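Local structure of hydrolase (Rhizobium meliloti, 5HOE) at residues Ala51-Leu56 and His220-Val226. The protein is a carbohydrate acetylesterase of the GDSL-like (SGNH hydrolase) family, which probably removes acetyl groups from sugars by cleaving their ester bonds. Sequence-based numbering, arbitrary orientation.
Sequences AMAARL and HAIADKV
Two alpha-helical segments, Ala-51 to Leu-56 and His-220 to Val-226, run in broadly the same direction and cross at -48°, the segment axes approaching to 7.8 Å; Met-52 and Ala-223 mark the register, with CA atoms 5.0 Å apart. His-220 sets its ring edge against the backbone, CD2 lying 3.5 Å from Ala-51 O, and takes the guanidinium of Arg-55 (chi1 t, chi2 p, chi3 131°) flat on one face (centres 4.5 Å, planes 21°). Met-52, in t/t/p, brings SD to 3.6 Å from Ile-222 CG2. At the crossing, the small Ala-223 permits close approach: its CB lies 3.6 Å from Arg-55 CG, 3.7 Å from Met-52 CG and 3.9 Å from Leu-56 CG. Asp-224 forms a long salt bridge, OD1 to Arg-55 NE 3.7 Å, on the exposed side. Val-226 closes the apolar row, CG1 4.0 Å from CD2 of Leu-56 (m/t). Helices 48-56 and 212-229 thus pack side by side on the parallel sheet of this alpha/beta SGNH-hydrolase fold, Met-52 touching strands 60-66 and 100-104, Ile-222 strands 100-104 and 192-195.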
loop_
_atom_site.group_PDB
_atom_site.type_symbol
_atom_site.label_atom_id
_atom_site.label_comp_id
_atom_site.label_asym_id
_atom_site.label_seq_id
_atom_site.Cartn_x
_atom_site.Cartn_y
_atom_site.Cartn_z
ATOM N N ALA A 51 -41.220 10.379 4.867
ATOM C CA ALA A 51 -42.532 9.846 4.519
ATOM C C ALA A 51 -42.733 8.437 5.066
ATOM O O ALA A 51 -43.833 8.095 5.520
ATOM C CB ALA A 51 -42.702 9.866 2.998
ATOM N N MET A 52 -41.696 7.596 5.012
ATOM C CA MET A 52 -41.785 6.266 5.615
ATOM C C MET A 52 -41.965 6.375 7.122
ATOM O O MET A 52 -42.813 5.680 7.712
ATOM C CB MET A 52 -40.520 5.466 5.291
ATOM C CG MET A 52 -40.561 4.034 5.806
ATOM S SD MET A 52 -38.976 3.192 5.861
ATOM C CE MET A 52 -38.051 4.183 7.028
ATOM N N ALA A 53 -41.213 7.284 7.760
ATOM C CA ALA A 53 -41.328 7.458 9.210
ATOM C C ALA A 53 -42.726 7.915 9.612
ATOM O O ALA A 53 -43.266 7.471 10.637
ATOM C CB ALA A 53 -40.279 8.456 9.697
ATOM N N ALA A 54 -43.328 8.813 8.828
ATOM C CA ALA A 54 -44.671 9.281 9.141
ATOM C C ALA A 54 -45.677 8.133 9.102
ATOM O O ALA A 54 -46.534 8.012 9.988
ATOM C CB ALA A 54 -45.072 10.376 8.154
ATOM N N ARG A 55 -45.592 7.278 8.082
ATOM C CA ARG A 55 -46.517 6.149 7.986
ATOM C C ARG A 55 -46.264 5.127 9.093
ATOM O O ARG A 55 -47.210 4.550 9.645
ATOM C CB ARG A 55 -46.379 5.501 6.602
ATOM C CG ARG A 55 -47.311 4.331 6.326
ATOM C CD ARG A 55 -48.698 4.794 5.858
ATOM N NE ARG A 55 -49.112 4.080 4.646
ATOM C CZ ARG A 55 -49.763 4.628 3.626
ATOM N NH1 ARG A 55 -50.084 5.912 3.638
ATOM N NH2 ARG A 55 -50.086 3.885 2.580
ATOM N N LEU A 56 -44.996 4.906 9.450
ATOM C CA LEU A 56 -44.665 3.904 10.462
ATOM C C LEU A 56 -45.129 4.310 11.860
ATOM O O LEU A 56 -45.571 3.456 12.636
ATOM C CB LEU A 56 -43.161 3.625 10.446
ATOM C CG LEU A 56 -42.657 2.811 9.257
ATOM C CD1 LEU A 56 -41.138 2.757 9.262
ATOM C CD2 LEU A 56 -43.228 1.392 9.296
ATOM N N HIS A 220 -44.105 5.625 1.590
ATOM C CA HIS A 220 -45.286 4.902 2.050
ATOM C C HIS A 220 -45.198 3.422 1.702
ATOM O O HIS A 220 -45.505 2.560 2.540
ATOM C CB HIS A 220 -46.540 5.535 1.472
ATOM C CG HIS A 220 -46.816 6.903 2.009
ATOM N ND1 HIS A 220 -47.808 7.712 1.504
ATOM C CD2 HIS A 220 -46.213 7.614 2.992
ATOM C CE1 HIS A 220 -47.819 8.856 2.165
ATOM N NE2 HIS A 220 -46.860 8.824 3.070
ATOM N N ALA A 221 -44.737 3.100 0.487
ATOM C CA ALA A 221 -44.674 1.698 0.087
ATOM C C ALA A 221 -43.606 0.946 0.867
ATOM O O ALA A 221 -43.791 -0.236 1.203
ATOM C CB ALA A 221 -44.448 1.584 -1.415
ATOM N N ILE A 222 -42.485 1.608 1.174
ATOM C CA ILE A 222 -41.459 0.952 1.973
ATOM C C ILE A 222 -41.945 0.743 3.403
ATOM O O ILE A 222 -41.673 -0.297 4.012
ATOM C CB ILE A 222 -40.128 1.728 1.893
ATOM C CG1 ILE A 222 -39.586 1.699 0.447
ATOM C CG2 ILE A 222 -39.119 1.143 2.855
ATOM C CD1 ILE A 222 -38.308 2.467 0.205
ATOM N N ALA A 223 -42.691 1.707 3.947
ATOM C CA ALA A 223 -43.267 1.550 5.278
ATOM C C ALA A 223 -44.175 0.329 5.340
ATOM O O ALA A 223 -44.170 -0.404 6.331
ATOM C CB ALA A 223 -44.074 2.796 5.640
ATOM N N ASP A 224 -44.975 0.098 4.295
ATOM C CA ASP A 224 -45.827 -1.091 4.307
ATOM C C ASP A 224 -44.987 -2.351 4.414
ATOM O O ASP A 224 -45.313 -3.278 5.173
ATOM C CB ASP A 224 -46.669 -1.153 3.031
ATOM C CG ASP A 224 -47.671 -0.037 2.939
ATOM O OD1 ASP A 224 -47.920 0.616 3.970
ATOM O OD2 ASP A 224 -48.209 0.186 1.831
ATOM N N LYS A 225 -43.900 -2.400 3.647
ATOM C CA LYS A 225 -42.978 -3.523 3.701
ATOM C C LYS A 225 -42.387 -3.683 5.096
ATOM O O LYS A 225 -42.296 -4.804 5.615
ATOM C CB LYS A 225 -41.873 -3.284 2.677
ATOM C CG LYS A 225 -41.010 -4.467 2.437
ATOM C CD LYS A 225 -41.639 -5.424 1.465
ATOM C CE LYS A 225 -40.798 -6.668 1.413
ATOM N NZ LYS A 225 -41.387 -7.665 0.519
ATOM N N VAL A 226 -41.982 -2.568 5.721
ATOM C CA VAL A 226 -41.369 -2.618 7.048
ATOM C C VAL A 226 -42.374 -3.094 8.086
ATOM O O VAL A 226 -42.064 -3.944 8.927
ATOM C CB VAL A 226 -40.798 -1.241 7.425
ATOM C CG1 VAL A 226 -40.269 -1.237 8.861
ATOM C CG2 VAL A 226 -39.665 -0.848 6.468
#